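PDB 3IUP: putative NADPH:quinone oxidoreductase, which probably reduces quinones with electrons from NADPH, as a member of the medium-chain alcohol dehydrogenase-like family. Local coordinates for residues R9-S14 with R87-M92; E17-L22 with R69-A74; T159-V164 with N189-K194; E165-E170 with A241-D246. All blocks are in the same frame, centred on the assembly; numbering follows the deposited sequence.

From the N terminus, strand 4-12 runs into strand 17-26, and both find partners much later in the chain. Contact 2 (17-22 with 69-74) closes its loop first and lies nested inside the longer loop that contact 1 (9-14 with 87-92) closes; the two touch through the salt bridge from K13 to E19 and build one antiparallel sheet. Further along, in the nucleotide-binding part, contact 3 (159-164 with 189-194) and contact 4 (165-170 with 241-246) share helix 155-169 and cross along the sequence, tying that helix to helix 183-195 and to strand 243-249. About 36 Å separates the centres of contacts 1 and 3.

Contact 1: R9-S14 with R87-M92; sequences RSRIKS and RLDASM
S10 and M92 form an antiparallel hydrogen-bonded pair, S10 N giving to M92 O at 2.9 Å and M92 N returning a bond to S10 O, while the short segments 9-12 and 90-92 run at 150° to each other. The chain reaches this pairing through a type II turn from R87 to A90, whose D89 N is hydrogen-bonded to I12 O at 2.7 Å. Between these two points the strands part, and a water fills in: it accepts from I12 N and R87 NE and donates to R87 O and A90 O. R87 lies back across the first strand. Its NH2 gives to S10 OG at 2.9 Å, close to the guanidinium plane, with a weaker bond to S10 O, and CD1 of I12 sits over the centre of one guanidinium face, 3.8 Å from CZ. NH1 goes on to L51 O, and S10 OG also bonds to L52 O, so helix 46-53 shares this polar knot. At the turn the carboxylate of D89 folds back, CG anti to its own carbonyl carbon (chi1 -54°), and takes both polar groups of S14: N on OD1 at 2.8 Å and OG on OD2, each from the syn side but tilted about 30° out of the carboxylate plane. Y272 of the second subunit packs on R87 and M92. With the buried guanidinium gripped at its edge and covered by a methyl group, the water, held in part by R87 NE, takes over from direct pairing between I12 and A90, while NH2 reinforces the hold on S10.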
# COMPACT_ATOMS: atom_id res chain seq x y z
N ARG A 9 -8.50 -19.63 -28.99
CA ARG A 9 -9.31 -19.75 -27.78
C ARG A 9 -8.51 -20.43 -26.67
O ARG A 9 -7.75 -21.40 -26.92
CB ARG A 9 -10.58 -20.53 -28.05
CG ARG A 9 -11.57 -19.79 -28.99
CD ARG A 9 -12.25 -18.66 -28.26
NE ARG A 9 -13.26 -17.97 -29.05
CZ ARG A 9 -12.99 -16.94 -29.87
NH1 ARG A 9 -11.73 -16.53 -30.03
NH2 ARG A 9 -13.96 -16.36 -30.54
N SER A 10 -8.71 -19.94 -25.46
CA SER A 10 -8.11 -20.51 -24.26
C SER A 10 -9.24 -20.98 -23.33
O SER A 10 -10.01 -20.20 -22.84
CB SER A 10 -7.27 -19.47 -23.54
OG SER A 10 -6.75 -19.99 -22.32
N ARG A 11 -9.29 -22.28 -23.06
CA ARG A 11 -10.36 -22.84 -22.24
C ARG A 11 -9.79 -23.56 -21.02
O ARG A 11 -9.08 -24.55 -21.15
CB ARG A 11 -11.19 -23.79 -23.09
CG ARG A 11 -12.54 -24.06 -22.52
CD ARG A 11 -13.55 -24.60 -23.53
NE ARG A 11 -14.66 -25.04 -22.73
CZ ARG A 11 -14.94 -26.31 -22.46
NH1 ARG A 11 -14.25 -27.30 -23.04
NH2 ARG A 11 -15.93 -26.58 -21.65
N ILE A 12 -10.11 -23.04 -19.84
CA ILE A 12 -9.79 -23.81 -18.60
C ILE A 12 -11.07 -24.48 -18.14
O ILE A 12 -12.08 -23.82 -17.85
CB ILE A 12 -9.17 -22.96 -17.48
CG1 ILE A 12 -7.83 -22.42 -17.98
CG2 ILE A 12 -9.02 -23.84 -16.17
CD1 ILE A 12 -7.19 -21.53 -17.07
N LYS A 13 -11.01 -25.80 -18.07
CA LYS A 13 -12.17 -26.62 -17.80
C LYS A 13 -12.23 -26.99 -16.32
O LYS A 13 -11.23 -26.96 -15.59
CB LYS A 13 -12.11 -27.86 -18.66
CG LYS A 13 -11.87 -27.55 -20.09
CD LYS A 13 -11.65 -28.75 -20.93
CE LYS A 13 -11.16 -28.34 -22.30
NZ LYS A 13 -11.07 -29.52 -23.18
N SER A 14 -13.44 -27.34 -15.88
CA SER A 14 -13.65 -27.71 -14.51
C SER A 14 -12.85 -28.97 -14.18
O SER A 14 -12.53 -29.19 -13.03
CB SER A 14 -15.16 -27.90 -14.25
OG SER A 14 -15.72 -26.60 -14.10
N ARG A 87 -13.60 -18.22 -14.76
CA ARG A 87 -13.49 -18.54 -16.18
C ARG A 87 -13.67 -20.03 -16.48
O ARG A 87 -13.45 -20.46 -17.61
CB ARG A 87 -12.17 -18.04 -16.77
CG ARG A 87 -10.92 -18.66 -16.18
CD ARG A 87 -9.70 -18.18 -16.92
NE ARG A 87 -9.63 -18.75 -18.26
CZ ARG A 87 -8.58 -18.66 -19.05
NH1 ARG A 87 -7.49 -18.02 -18.65
NH2 ARG A 87 -8.62 -19.19 -20.26
N LEU A 88 -14.02 -20.81 -15.48
CA LEU A 88 -14.13 -22.26 -15.67
C LEU A 88 -15.17 -22.54 -16.75
O LEU A 88 -16.30 -22.01 -16.71
CB LEU A 88 -14.43 -23.02 -14.38
CG LEU A 88 -13.34 -22.99 -13.29
CD1 LEU A 88 -13.79 -23.71 -12.01
CD2 LEU A 88 -12.01 -23.54 -13.85
N ASP A 89 -14.79 -23.40 -17.69
CA ASP A 89 -15.64 -23.88 -18.77
C ASP A 89 -16.02 -22.77 -19.76
O ASP A 89 -16.94 -22.95 -20.56
CB ASP A 89 -16.87 -24.60 -18.20
CG ASP A 89 -16.45 -25.71 -17.22
OD1 ASP A 89 -15.53 -26.48 -17.61
OD2 ASP A 89 -17.00 -25.79 -16.11
N ALA A 90 -15.30 -21.67 -19.71
CA ALA A 90 -15.51 -20.56 -20.67
C ALA A 90 -14.47 -20.63 -21.77
O ALA A 90 -13.27 -20.80 -21.51
CB ALA A 90 -15.45 -19.19 -19.97
N SER A 91 -14.89 -20.46 -23.02
CA SER A 91 -13.97 -20.40 -24.10
C SER A 91 -13.53 -18.96 -24.32
O SER A 91 -14.31 -18.12 -24.79
CB SER A 91 -14.59 -21.02 -25.34
OG SER A 91 -13.74 -20.86 -26.44
N MSE A 92 -12.32 -18.63 -23.90
CA MSE A 92 -11.89 -17.22 -23.85
C MSE A 92 -11.09 -16.82 -25.05
O MSE A 92 -10.08 -17.41 -25.36
CB MSE A 92 -11.00 -16.94 -22.62
CG MSE A 92 -11.53 -17.39 -21.31
SE MSE A 92 -13.11 -16.39 -20.82
CE MSE A 92 -12.18 -14.91 -19.98
O HOH W 1 -11.57 -20.61 -19.49

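Contact 2: E17-L22 with R69-A74; sequences ELELSL and RPIVTA
L20 and V72 pair as antiparallel hydrogen-bonded neighbours, L20 N giving to V72 O at 2.8 Å and V72 N giving back to L20 O. L18 and A74 repeat the pattern, with L18 N to A74 O at 2.9 Å. Between them, at the non-hydrogen-bonded pair of E19 and T73, the CA of T73 comes within 3.0 Å of L18 O as a CA-H...O contact. Beyond L20 the direct bonding stops: a water accepts from L22 N and donates to P70 O at 2.8 Å, bridging a gap in which L22 N and P70 O stand 4.1 Å apart. The side chains divide between two faces. On one, L20 CB and V72 CB lie 4.1 Å apart, pointing the same way, and L18 and L20 go on to meet S10 of strand 4-12. On the other, E19 extends with CG anti to its backbone N (chi1 -180°), which brings CG to 3.8 Å from CG2 of I71, the two side chains crossing at a slant, while CG2 of T73 lies near E17 OE2. Further out, E17 OE2 and E19 OE1 both form salt bridges with K13, and the hydroxyl of S21 bonds to D23. Strand 61-65 flanks the far side of strand 70-75, with backbone bonds from I71 and T73. One face is thus apolar and turned to helix 46-53, whereas the other sets methyl groups beside two carboxylates whose charge K13 would be expected to offset in part.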
# COMPACT_ATOMS: atom_id res chain seq x y z
N GLU A 17 -8.08 -28.98 -16.70
CA GLU A 17 -7.32 -28.95 -17.93
C GLU A 17 -7.46 -27.59 -18.62
O GLU A 17 -8.53 -27.09 -18.78
CB GLU A 17 -7.80 -30.04 -18.86
CG GLU A 17 -7.21 -29.99 -20.28
CD GLU A 17 -7.75 -31.07 -21.23
OE1 GLU A 17 -7.31 -32.23 -21.08
OE2 GLU A 17 -8.57 -30.78 -22.15
N LEU A 18 -6.33 -27.04 -19.05
CA LEU A 18 -6.26 -25.95 -20.02
C LEU A 18 -6.20 -26.57 -21.42
O LEU A 18 -5.42 -27.44 -21.65
CB LEU A 18 -5.00 -25.10 -19.78
CG LEU A 18 -4.68 -24.08 -20.89
CD1 LEU A 18 -5.72 -22.97 -20.94
CD2 LEU A 18 -3.28 -23.48 -20.78
N GLU A 19 -7.09 -26.15 -22.32
CA GLU A 19 -7.00 -26.42 -23.75
C GLU A 19 -6.90 -25.10 -24.56
O GLU A 19 -7.76 -24.20 -24.45
CB GLU A 19 -8.20 -27.24 -24.26
CG GLU A 19 -8.12 -27.54 -25.76
CD GLU A 19 -9.32 -28.29 -26.35
OE1 GLU A 19 -10.23 -28.70 -25.60
OE2 GLU A 19 -9.37 -28.48 -27.58
N LEU A 20 -5.86 -25.03 -25.38
CA LEU A 20 -5.61 -23.94 -26.30
C LEU A 20 -5.85 -24.45 -27.67
O LEU A 20 -5.36 -25.53 -28.04
CB LEU A 20 -4.14 -23.45 -26.22
CG LEU A 20 -3.74 -22.89 -24.88
CD1 LEU A 20 -2.24 -22.50 -24.85
CD2 LEU A 20 -4.58 -21.67 -24.57
N SER A 21 -6.56 -23.68 -28.49
CA SER A 21 -6.93 -24.10 -29.83
C SER A 21 -7.19 -22.91 -30.73
O SER A 21 -7.29 -21.80 -30.24
CB SER A 21 -8.19 -25.03 -29.79
OG SER A 21 -9.31 -24.30 -29.34
N LEU A 22 -7.23 -23.16 -32.03
CA LEU A 22 -7.70 -22.23 -33.00
C LEU A 22 -9.14 -22.61 -33.38
O LEU A 22 -9.36 -23.70 -33.92
CB LEU A 22 -6.80 -22.23 -34.24
CG LEU A 22 -5.33 -21.88 -34.05
CD1 LEU A 22 -4.70 -21.73 -35.44
CD2 LEU A 22 -5.08 -20.60 -33.18
N ARG A 69 -3.85 -26.63 -37.34
CA ARG A 69 -4.86 -26.54 -36.28
C ARG A 69 -4.38 -27.22 -35.02
O ARG A 69 -4.89 -28.28 -34.62
CB ARG A 69 -6.18 -27.18 -36.77
CG ARG A 69 -6.72 -26.56 -38.01
CD ARG A 69 -7.20 -25.11 -37.84
NE ARG A 69 -7.55 -24.52 -39.13
CZ ARG A 69 -8.72 -24.61 -39.72
NH1 ARG A 69 -9.75 -25.27 -39.16
NH2 ARG A 69 -8.91 -24.02 -40.87
N PRO A 70 -3.37 -26.63 -34.38
CA PRO A 70 -2.78 -27.20 -33.21
C PRO A 70 -3.63 -27.05 -31.96
O PRO A 70 -4.45 -26.11 -31.87
CB PRO A 70 -1.46 -26.42 -33.05
CG PRO A 70 -1.78 -25.08 -33.65
CD PRO A 70 -2.73 -25.35 -34.76
N ILE A 71 -3.44 -28.00 -31.04
CA ILE A 71 -3.99 -27.98 -29.68
C ILE A 71 -2.89 -28.11 -28.63
O ILE A 71 -1.94 -28.90 -28.79
CB ILE A 71 -4.99 -29.12 -29.50
CG1 ILE A 71 -6.12 -29.00 -30.52
CG2 ILE A 71 -5.55 -29.13 -28.08
CD1 ILE A 71 -6.79 -30.30 -30.82
N VAL A 72 -2.95 -27.32 -27.58
CA VAL A 72 -2.11 -27.51 -26.42
C VAL A 72 -3.02 -27.76 -25.21
O VAL A 72 -3.99 -27.02 -24.99
CB VAL A 72 -1.17 -26.32 -26.15
CG1 VAL A 72 -0.31 -26.55 -24.88
CG2 VAL A 72 -0.31 -26.03 -27.39
N THR A 73 -2.71 -28.83 -24.45
CA THR A 73 -3.34 -29.08 -23.15
C THR A 73 -2.33 -29.12 -22.01
O THR A 73 -1.18 -29.44 -22.22
CB THR A 73 -4.23 -30.33 -23.20
OG1 THR A 73 -3.46 -31.46 -23.59
CG2 THR A 73 -5.30 -30.17 -24.26
N ALA A 74 -2.74 -28.69 -20.82
CA ALA A 74 -1.84 -28.62 -19.66
C ALA A 74 -2.74 -28.72 -18.42
O ALA A 74 -3.98 -28.57 -18.54
CB ALA A 74 -1.05 -27.31 -19.66
O HOH W 2 -6.87 -25.82 -33.19

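Contact 3: T159-V164 with N189-K194. With NDP (NADPH dihydro-nicotinamide-adenine-dinucleotide phosphate), chain C.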
# COMPACT_ATOMS: atom_id res chain seq x y z
N THR A 159 0.47 3.19 -20.61
CA THR A 159 0.91 2.90 -19.27
C THR A 159 2.11 3.77 -18.95
O THR A 159 2.18 4.33 -17.86
CB THR A 159 1.19 1.42 -19.07
OG1 THR A 159 -0.03 0.69 -19.30
CG2 THR A 159 1.70 1.09 -17.68
N ALA A 160 3.05 3.88 -19.88
CA ALA A 160 4.24 4.70 -19.64
C ALA A 160 3.83 6.14 -19.41
O ALA A 160 4.27 6.79 -18.46
CB ALA A 160 5.25 4.58 -20.76
N LEU A 161 2.97 6.66 -20.28
CA LEU A 161 2.46 8.00 -20.07
C LEU A 161 1.66 8.09 -18.77
O LEU A 161 1.72 9.11 -18.06
CB LEU A 161 1.59 8.44 -21.26
CG LEU A 161 2.40 8.70 -22.52
CD1 LEU A 161 1.43 8.77 -23.70
CD2 LEU A 161 3.25 9.98 -22.39
N GLY A 162 0.92 7.06 -18.44
CA GLY A 162 0.16 7.06 -17.22
C GLY A 162 0.96 7.08 -15.95
O GLY A 162 0.51 7.60 -14.93
N MSE A 163 2.15 6.50 -16.00
CA MSE A 163 3.09 6.61 -14.84
C MSE A 163 3.46 8.06 -14.61
O MSE A 163 3.45 8.52 -13.48
CB MSE A 163 4.35 5.77 -15.11
CG MSE A 163 4.02 4.38 -15.15
SE MSE A 163 5.70 3.40 -15.56
CE MSE A 163 4.97 1.75 -15.36
N VAL A 164 3.81 8.77 -15.67
CA VAL A 164 4.13 10.19 -15.57
C VAL A 164 2.91 11.02 -15.13
O VAL A 164 3.00 11.87 -14.23
CB VAL A 164 4.76 10.73 -16.84
CG1 VAL A 164 4.96 12.25 -16.72
CG2 VAL A 164 6.08 9.98 -17.10
N ASN A 189 11.79 5.65 -20.41
CA ASN A 189 13.04 6.37 -20.40
C ASN A 189 13.08 7.42 -21.53
O ASN A 189 13.50 8.53 -21.32
CB ASN A 189 14.21 5.42 -20.52
CG ASN A 189 15.53 6.14 -20.52
OD1 ASN A 189 15.87 6.80 -19.54
ND2 ASN A 189 16.28 5.99 -21.61
N GLN A 190 12.59 7.08 -22.72
CA GLN A 190 12.54 8.08 -23.80
C GLN A 190 11.59 9.28 -23.50
O GLN A 190 11.88 10.42 -23.84
CB GLN A 190 12.18 7.44 -25.15
CG GLN A 190 13.27 6.46 -25.72
CD GLN A 190 14.66 7.09 -25.73
OE1 GLN A 190 14.81 8.20 -26.20
NE2 GLN A 190 15.64 6.42 -25.15
N ILE A 191 10.45 8.98 -22.90
CA ILE A 191 9.51 10.03 -22.48
C ILE A 191 10.21 10.98 -21.52
O ILE A 191 10.16 12.19 -21.67
CB ILE A 191 8.25 9.43 -21.78
CG1 ILE A 191 7.37 8.70 -22.77
CG2 ILE A 191 7.44 10.50 -21.06
CD1 ILE A 191 6.38 7.76 -22.06
N CYS A 192 10.85 10.42 -20.50
CA CYS A 192 11.47 11.24 -19.50
C CYS A 192 12.65 12.06 -20.04
O CYS A 192 12.85 13.21 -19.64
CB CYS A 192 11.88 10.38 -18.32
SG CYS A 192 10.48 9.68 -17.38
N LEU A 193 13.41 11.48 -20.97
CA LEU A 193 14.49 12.20 -21.64
C LEU A 193 13.92 13.37 -22.45
O LEU A 193 14.39 14.48 -22.34
CB LEU A 193 15.35 11.28 -22.51
CG LEU A 193 16.31 10.39 -21.72
CD1 LEU A 193 16.88 9.26 -22.62
CD2 LEU A 193 17.42 11.18 -21.05
N LYS A 194 12.87 13.11 -23.20
CA LYS A 194 12.32 14.16 -24.06
C LYS A 194 11.63 15.24 -23.23
O LYS A 194 11.73 16.44 -23.57
CB LYS A 194 11.34 13.57 -25.04
CG LYS A 194 10.63 14.58 -25.96
CD LYS A 194 9.89 13.80 -27.06
CE LYS A 194 9.16 14.72 -28.04
NZ LYS A 194 10.12 15.34 -29.00
PA NDP C . 8.81 -7.04 -21.79
O1A NDP C . 9.23 -6.19 -22.88
O2A NDP C . 8.48 -8.46 -22.06
O5B NDP C . 10.08 -6.98 -20.71
C5B NDP C . 9.89 -7.67 -19.48
C4B NDP C . 11.04 -7.34 -18.57
O4B NDP C . 10.78 -8.01 -17.37
C3B NDP C . 12.40 -7.81 -19.12
O3B NDP C . 13.43 -6.84 -19.06
C2B NDP C . 12.78 -8.97 -18.16
O2B NDP C . 14.17 -9.07 -17.90
C1B NDP C . 12.02 -8.57 -16.91
N9A NDP C . 11.68 -9.70 -16.04
C8A NDP C . 11.05 -10.86 -16.45
N7A NDP C . 10.83 -11.64 -15.38
C5A NDP C . 11.30 -10.99 -14.26
C6A NDP C . 11.36 -11.30 -12.88
N6A NDP C . 10.97 -12.48 -12.38
N1A NDP C . 11.92 -10.39 -12.01
C2A NDP C . 12.44 -9.21 -12.45
N3A NDP C . 12.38 -8.91 -13.79
C4A NDP C . 11.83 -9.77 -14.67
O3 NDP C . 7.55 -6.50 -20.93
PN NDP C . 6.63 -5.30 -21.30
O1N NDP C . 7.34 -4.06 -21.55
O2N NDP C . 5.60 -5.67 -22.32
O5D NDP C . 5.83 -5.14 -19.89
C5D NDP C . 6.53 -4.59 -18.75
C4D NDP C . 5.68 -4.79 -17.50
O4D NDP C . 4.64 -3.80 -17.54
C3D NDP C . 5.02 -6.17 -17.33
O3D NDP C . 5.02 -6.59 -15.98
C2D NDP C . 3.59 -5.87 -17.76
O2D NDP C . 2.60 -6.77 -17.27
C1D NDP C . 3.44 -4.47 -17.16
N1N NDP C . 2.26 -3.73 -17.66
C2N NDP C . 1.27 -3.50 -16.76
C3N NDP C . 0.12 -2.84 -17.11
C7N NDP C . -0.90 -2.46 -16.06
O7N NDP C . -2.09 -1.91 -16.54
N7N NDP C . -0.75 -2.66 -14.75
C4N NDP C . 0.06 -2.13 -18.41
C5N NDP C . 1.22 -2.44 -19.33
C6N NDP C . 2.28 -3.22 -18.91
P2B NDP C . 14.95 -10.52 -18.01
O1X NDP C . 15.59 -10.57 -19.40
O2X NDP C . 14.02 -11.71 -17.79
O3X NDP C . 16.01 -10.44 -16.89
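Helix 155-169 and helix 183-195 belong to the Rossmann-like nucleotide-binding part of the enzyme, and here the middle of the first meets the C-terminal part of the second, the short segments inclined at 48° with axes 10.2 Å apart. I191 does most of the touching. Its CG1 stands anti to the carbonyl carbon (chi1 -70°) and carries CD1 across to the other helix, where it reaches A160 CB at 3.6 Å and L161 CD2 at 3.9 Å; the leucine and isoleucine side chains cross at about a right angle. The other branch, CG2, faces V164 CG2 at 4.2 Å, and that same valine methyl lies 4.4 Å from C192 SG. The interface is therefore wholly apolar and buried. T159 has another role: its OG1 lies 3.0 Å from C4N of the NADPH nicotinamide, the carbon that carries the transferable hydride, and is hydrogen-bonded to V155 O one turn earlier. K205, R204 and K368 are among the residues that bind the cofactor by hydrogen bonds. Earlier turns of helix 183-195 extend the packing, L184 on A160 and L188 on M163 and V164; helix 320-332 closes over L161 through L326 and V330, and L199 of strand 199-203 backs C192.

Contact 4: E165-E170 with A241-D246. With ACT (acetate ion), chain H; ACT (acetate ion), chain I.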
# COMPACT_ATOMS: atom_id res chain seq x y z
N GLU A 165 1.77 10.69 -15.70
CA GLU A 165 0.50 11.33 -15.29
C GLU A 165 0.17 11.12 -13.80
O GLU A 165 -0.15 12.07 -13.10
CB GLU A 165 -0.64 10.85 -16.17
CG GLU A 165 -1.93 11.72 -16.02
CD GLU A 165 -1.92 12.92 -16.98
OE1 GLU A 165 -0.91 13.19 -17.64
OE2 GLU A 165 -2.96 13.59 -17.06
N THR A 166 0.26 9.89 -13.32
CA THR A 166 0.08 9.56 -11.94
C THR A 166 1.07 10.26 -11.03
O THR A 166 0.67 10.77 -10.02
CB THR A 166 0.20 8.03 -11.70
OG1 THR A 166 -0.79 7.33 -12.49
CG2 THR A 166 -0.05 7.67 -10.27
N MSE A 167 2.35 10.27 -11.39
CA MSE A 167 3.36 11.02 -10.67
C MSE A 167 2.91 12.47 -10.40
O MSE A 167 2.91 12.98 -9.25
CB MSE A 167 4.63 11.04 -11.51
CG MSE A 167 5.80 11.78 -10.94
SE MSE A 167 7.21 12.04 -12.27
CE MSE A 167 6.43 13.55 -13.16
N ARG A 168 2.52 13.14 -11.48
CA ARG A 168 2.03 14.51 -11.39
C ARG A 168 0.75 14.66 -10.59
O ARG A 168 0.65 15.55 -9.77
CB ARG A 168 1.83 15.07 -12.78
CG ARG A 168 3.15 15.37 -13.48
CD ARG A 168 2.97 15.59 -14.92
NE ARG A 168 4.23 16.06 -15.50
CZ ARG A 168 4.55 15.95 -16.77
NH1 ARG A 168 3.71 15.43 -17.66
NH2 ARG A 168 5.73 16.39 -17.17
N LEU A 169 -0.23 13.81 -10.85
CA LEU A 169 -1.49 13.84 -10.11
C LEU A 169 -1.31 13.65 -8.62
O LEU A 169 -2.06 14.23 -7.83
CB LEU A 169 -2.49 12.81 -10.64
CG LEU A 169 -3.10 13.17 -11.99
CD1 LEU A 169 -3.68 11.94 -12.65
CD2 LEU A 169 -4.16 14.30 -11.82
N GLU A 170 -0.36 12.85 -8.21
CA GLU A 170 -0.22 12.53 -6.79
C GLU A 170 0.88 13.37 -6.13
O GLU A 170 1.27 13.15 -5.00
CB GLU A 170 -0.01 11.02 -6.62
CG GLU A 170 -1.20 10.28 -7.18
CD GLU A 170 -1.15 8.75 -6.99
OE1 GLU A 170 -0.20 8.24 -6.36
OE2 GLU A 170 -2.10 8.10 -7.47
N ALA A 241 13.03 11.47 -6.48
CA ALA A 241 11.88 10.62 -6.79
C ALA A 241 11.23 10.02 -5.52
O ALA A 241 11.89 9.48 -4.63
CB ALA A 241 12.26 9.51 -7.77
N THR A 242 9.90 10.12 -5.49
CA THR A 242 9.10 9.62 -4.36
C THR A 242 7.91 8.74 -4.78
O THR A 242 7.11 8.34 -3.93
CB THR A 242 8.65 10.78 -3.46
OG1 THR A 242 7.92 11.76 -4.19
CG2 THR A 242 9.87 11.49 -2.81
N ILE A 243 7.82 8.43 -6.06
CA ILE A 243 6.88 7.42 -6.57
C ILE A 243 7.61 6.42 -7.44
O ILE A 243 8.53 6.79 -8.19
CB ILE A 243 5.70 8.10 -7.35
CG1 ILE A 243 4.63 7.08 -7.75
CG2 ILE A 243 6.14 8.91 -8.59
CD1 ILE A 243 3.30 7.75 -8.27
N ALA A 244 7.26 5.15 -7.28
CA ALA A 244 7.86 4.08 -8.04
C ALA A 244 6.77 3.25 -8.67
O ALA A 244 5.73 2.97 -8.03
CB ALA A 244 8.74 3.13 -7.13
N PHE A 245 7.08 2.75 -9.86
CA PHE A 245 6.29 1.72 -10.50
C PHE A 245 7.10 0.46 -10.61
O PHE A 245 8.16 0.45 -11.29
CB PHE A 245 5.81 2.18 -11.85
CG PHE A 245 4.81 3.28 -11.76
CD1 PHE A 245 5.21 4.56 -11.61
CD2 PHE A 245 3.44 2.97 -11.78
CE1 PHE A 245 4.24 5.59 -11.48
CE2 PHE A 245 2.51 3.94 -11.64
CZ PHE A 245 2.90 5.23 -11.50
N ASP A 246 6.65 -0.57 -9.90
CA ASP A 246 7.34 -1.84 -9.82
C ASP A 246 6.62 -2.93 -10.62
O ASP A 246 5.49 -3.30 -10.32
CB ASP A 246 7.48 -2.25 -8.39
CG ASP A 246 8.09 -3.64 -8.23
OD1 ASP A 246 9.05 -3.96 -8.98
OD2 ASP A 246 7.62 -4.37 -7.36
C ACT H . 1.83 13.14 -19.17
O ACT H . 2.16 13.85 -20.20
OXT ACT H . 1.88 13.64 -17.99
CH3 ACT H . 1.34 11.75 -19.34
C ACT I . 5.16 16.73 -20.74
O ACT I . 5.36 15.65 -20.11
OXT ACT I . 5.59 17.78 -20.19
CH3 ACT I . 4.45 16.77 -22.07
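I243 fills the tight side of this contact, its two branches lying against T166 and M167 of the helix and E170 just after it. CG2 touches M167 CG at 3.7 Å; the selenium end of that selenomethionine leads away from the strand segment, and the side chain also packs on L175. CG1 of I243 is anti to the backbone N (chi1 -173°), which carries CD1 to T166 CG2 at 3.9 Å and to E170 OE1 at 4.0 Å. Two residues further along the strand, F245 offers the edge of its ring: CZ meets T166 CB at 3.9 Å, with that carbon in the ring plane. T166 thus turns carbon to the strand, while its OG1 bonds to G162 O one turn back and to the indole NE1 of W309, whose ring also meets F245 edge-to-face. The carboxylate of E170 is held at its other oxygen by Y284 of the neighbouring strand. R168 points the opposite way, off the strand; its guanidinium binds two small ions, while the side chain also touches I197. NH1 and NH2 both give to one oxygen of an acetate, NH1 at 3.0 Å and NH2 at 3.1 Å, at the guanidinium edge; NH1 has a weak bond to a second acetate, whose OXT lies 2.8 Å from E165 OE1. Both acetates probably come from the crystallisation liquor. E165 makes a salt bridge through OE2 to R322. A helix lying over a parallel sheet, here at 150° to strand 243-246 and close to antiparallel, with alternate strand residues facing it, is the layered alpha/beta packing characteristic of a Rossmann fold.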